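Local coordinates for PDZ domain protein (Parabacteroides distasonis, PDB 4L8N) that is of unknown function but carries PDZ domains around a DUF4136 domain, binds magnesium, and may recognise peptide segments as PDZ domains commonly do, at residues 12-17 against 29-34. Numbering follows the deposited sequence.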
ATOM      1  N   LEU A  12      -4.774  35.588  13.624  1.00 84.78           N
ATOM      2  CA  LEU A  12      -3.469  35.216  14.142  1.00 82.40           C
ATOM      3  C   LEU A  12      -2.740  34.620  12.960  1.00 80.56           C
ATOM      4  O   LEU A  12      -3.371  34.020  12.085  1.00 78.75           O
ATOM      5  CB  LEU A  12      -3.546  34.294  15.347  1.00 83.05           C
ATOM      6  CG  LEU A  12      -3.893  35.014  16.640  1.00 89.70           C
ATOM      7  CD1 LEU A  12      -5.385  34.940  16.910  1.00 91.69           C
ATOM      8  CD2 LEU A  12      -3.067  34.488  17.813  1.00 90.59           C
ATOM      9  N   GLY A  13      -1.447  34.885  12.866  1.00 73.84           N
ATOM     10  CA  GLY A  13      -0.660  34.450  11.719  1.00 69.77           C
ATOM     11  C   GLY A  13      -0.331  32.979  11.599  1.00 66.13           C
ATOM     12  O   GLY A  13       0.774  32.639  11.158  1.00 64.23           O
ATOM     13  N   PHE A  14      -1.287  32.096  11.929  1.00 60.30           N
ATOM     14  CA  PHE A  14      -1.082  30.647  11.818  1.00 58.65           C
ATOM     15  C   PHE A  14      -2.382  29.874  11.763  1.00 64.58           C
ATOM     16  O   PHE A  14      -3.386  30.326  12.306  1.00 66.39           O
ATOM     17  CB  PHE A  14      -0.223  30.102  12.989  1.00 59.72           C
ATOM     18  CG  PHE A  14      -0.766  30.361  14.377  1.00 61.97           C
ATOM     19  CD1 PHE A  14      -1.737  29.527  14.932  1.00 65.66           C
ATOM     20  CD2 PHE A  14      -0.265  31.396  15.154  1.00 63.22           C
ATOM     21  CE1 PHE A  14      -2.246  29.772  16.211  1.00 67.79           C
ATOM     22  CE2 PHE A  14      -0.758  31.630  16.437  1.00 67.62           C
ATOM     23  CZ  PHE A  14      -1.755  30.825  16.956  1.00 66.96           C
ATOM     24  N   THR A  15      -2.337  28.672  11.167  1.00 61.56           N
ATOM     25  CA  THR A  15      -3.438  27.699  11.131  1.00 62.15           C
ATOM     26  C   THR A  15      -3.070  26.586  12.116  1.00 67.66           C
ATOM     27  O   THR A  15      -1.885  26.303  12.301  1.00 67.43           O
ATOM     28  CB  THR A  15      -3.713  27.171   9.705  1.00 68.45           C
ATOM     29  OG1 THR A  15      -2.596  26.433   9.216  1.00 63.33           O
ATOM     30  CG2 THR A  15      -4.065  28.276   8.722  1.00 69.42           C
ATOM     31  N   TYR A  16      -4.060  25.976  12.767  1.00 65.00           N
ATOM     32  CA  TYR A  16      -3.800  24.921  13.745  1.00 63.74           C
ATOM     33  C   TYR A  16      -4.887  23.842  13.759  1.00 67.00           C
ATOM     34  O   TYR A  16      -5.970  24.021  13.194  1.00 67.95           O
ATOM     35  CB  TYR A  16      -3.670  25.531  15.157  1.00 65.80           C
ATOM     36  CG  TYR A  16      -4.985  25.996  15.760  1.00 70.00           C
ATOM     37  CD1 TYR A  16      -5.458  27.291  15.542  1.00 72.70           C
ATOM     38  CD2 TYR A  16      -5.735  25.157  16.582  1.00 71.49           C
ATOM     39  CE1 TYR A  16      -6.661  27.725  16.097  1.00 74.25           C
ATOM     40  CE2 TYR A  16      -6.953  25.572  17.119  1.00 74.39           C
ATOM     41  CZ  TYR A  16      -7.404  26.864  16.888  1.00 85.31           C
ATOM     42  OH  TYR A  16      -8.583  27.300  17.451  1.00 91.18           O
ATOM     43  N   ASP A  17      -4.600  22.749  14.478  1.00 61.80           N
ATOM     44  CA  ASP A  17      -5.487  21.634  14.776  1.00 61.55           C
ATOM     45  C   ASP A  17      -5.568  21.433  16.261  1.00 67.58           C
ATOM     46  O   ASP A  17      -4.621  21.771  16.964  1.00 66.90           O
ATOM     47  CB  ASP A  17      -4.897  20.344  14.190  1.00 62.09           C
ATOM     48  CG  ASP A  17      -5.182  20.018  12.745  1.00 72.08           C
ATOM     49  OD1 ASP A  17      -6.129  20.614  12.171  1.00 75.65           O
ATOM     50  OD2 ASP A  17      -4.510  19.116  12.206  1.00 71.70           O
ATOM     51  N   PRO A  29      -3.648  22.659  21.000  1.00 65.57           N
ATOM     52  CA  PRO A  29      -3.477  23.176  19.631  1.00 63.02           C
ATOM     53  C   PRO A  29      -2.053  22.927  19.107  1.00 64.32           C
ATOM     54  O   PRO A  29      -1.082  23.151  19.829  1.00 65.67           O
ATOM     55  CB  PRO A  29      -3.777  24.681  19.763  1.00 65.85           C
ATOM     56  CG  PRO A  29      -4.228  24.899  21.169  1.00 72.42           C
ATOM     57  CD  PRO A  29      -3.708  23.761  21.982  1.00 68.31           C
ATOM     58  N   VAL A  30      -1.938  22.415  17.870  1.00 57.18           N
ATOM     59  CA  VAL A  30      -0.677  22.141  17.173  1.00 54.42           C
ATOM     60  C   VAL A  30      -0.709  22.969  15.899  1.00 59.72           C
ATOM     61  O   VAL A  30      -1.635  22.815  15.098  1.00 59.65           O
ATOM     62  CB  VAL A  30      -0.406  20.619  16.883  1.00 54.81           C
ATOM     63  CG1 VAL A  30       0.756  20.426  15.900  1.00 51.40           C
ATOM     64  CG2 VAL A  30      -0.148  19.842  18.171  1.00 55.00           C
ATOM     65  N   ILE A  31       0.304  23.826  15.711  1.00 55.76           N
ATOM     66  CA  ILE A  31       0.426  24.719  14.564  1.00 54.16           C
ATOM     67  C   ILE A  31       0.751  23.927  13.305  1.00 59.43           C
ATOM     68  O   ILE A  31       1.748  23.217  13.281  1.00 57.91           O
ATOM     69  CB  ILE A  31       1.506  25.802  14.838  1.00 55.81           C
ATOM     70  CG1 ILE A  31       1.424  26.411  16.252  1.00 56.62           C
ATOM     71  CG2 ILE A  31       1.619  26.815  13.717  1.00 54.04           C
ATOM     72  CD1 ILE A  31       0.387  27.310  16.550  1.00 63.11           C
ATOM     73  N   LYS A  32      -0.054  24.121  12.240  1.00 58.66           N
ATOM     74  CA  LYS A  32       0.080  23.457  10.945  1.00 58.37           C
ATOM     75  C   LYS A  32       0.826  24.314   9.911  1.00 66.09           C
ATOM     76  O   LYS A  32       1.544  23.774   9.050  1.00 67.34           O
ATOM     77  CB  LYS A  32      -1.308  23.135  10.380  1.00 60.57           C
ATOM     78  CG  LYS A  32      -2.048  22.004  11.071  1.00 74.76           C
ATOM     79  CD  LYS A  32      -3.232  21.543  10.224  1.00 85.87           C
ATOM     80  CE  LYS A  32      -4.345  22.564  10.094  1.00 89.57           C
ATOM     81  NZ  LYS A  32      -5.259  22.210   8.979  1.00104.41           N
ATOM     82  N   SER A  33       0.558  25.626   9.910  1.00 62.00           N
ATOM     83  CA  SER A  33       1.178  26.534   8.955  1.00 61.05           C
ATOM     84  C   SER A  33       1.223  27.929   9.508  1.00 61.93           C
ATOM     85  O   SER A  33       0.341  28.320  10.261  1.00 61.80           O
ATOM     86  CB  SER A  33       0.434  26.528   7.620  1.00 66.73           C
ATOM     87  OG  SER A  33      -0.707  27.368   7.705  1.00 81.83           O
ATOM     88  N   ILE A  34       2.238  28.676   9.102  1.00 57.16           N
ATOM     89  CA  ILE A  34       2.470  30.048   9.488  1.00 58.45           C
ATOM     90  C   ILE A  34       2.148  30.917   8.293  1.00 63.14           C
ATOM     91  O   ILE A  34       2.538  30.589   7.168  1.00 64.42           O
ATOM     92  CB  ILE A  34       3.935  30.179  10.002  1.00 62.24           C
ATOM     93  CG1 ILE A  34       3.995  29.849  11.501  1.00 64.90           C
ATOM     94  CG2 ILE A  34       4.506  31.565   9.797  1.00 62.95           C
ATOM     95  CD1 ILE A  34       4.121  28.495  11.770  1.00 76.30           C
TER
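A classic beta bulge interrupts the antiparallel hairpin of strands 8-18 and 29-34 in the N-terminal PDZ domain, where K32 and S33 together face T15. The carbonyl oxygen of T15 takes up both amides of the bulge: the K32 N to T15 O bond is 2.8 Å long, while that from S33 N is weak. T15 N donates in turn to S33 O, and beyond the bulge regular pairing resumes, with D17 and V30 exchanging two backbone bonds. The extra residue shifts the register by one, so Y16 stands opposite I31 whereas F14 stands opposite I34.

F14, Y16 and I31 share one face of the sheet. I31 CD1 lies over a face of the F14 ring, 3.8 Å from its centroid and displaced toward the rim at CD1 and CE1, a CH-pi contact for which isoleucine supplies a terminal methyl that reaches over the ring. I51 of strand 50-54 touches F14 and I31. Farther along, Y16 CD2 rests 3.8 Å from P29 CB, and helix 67-71 packs on the same tyrosine.

T15, S33, D17 and V30 point to the opposite face. K32 sends its aliphatic chain across the D17 carboxylate at about a right angle, CD lying 3.4 Å from D17 OD2, and its NZ makes a long salt bridge to OD1. OD2 has firmer partners in Y291 and K293. An alanine in place of K32 would probably leave D17 OD1 without this charged mate and one side of the carboxylate less covered. On the T15 side of the bulge, T15 OG1 sits between its backbone N and carbonyl carbon (chi1 65°) and S33 OG is turned likewise, which brings the two small hydroxyls together in a hydrogen bond with T15 OG1 and S33 OG 2.6 Å apart.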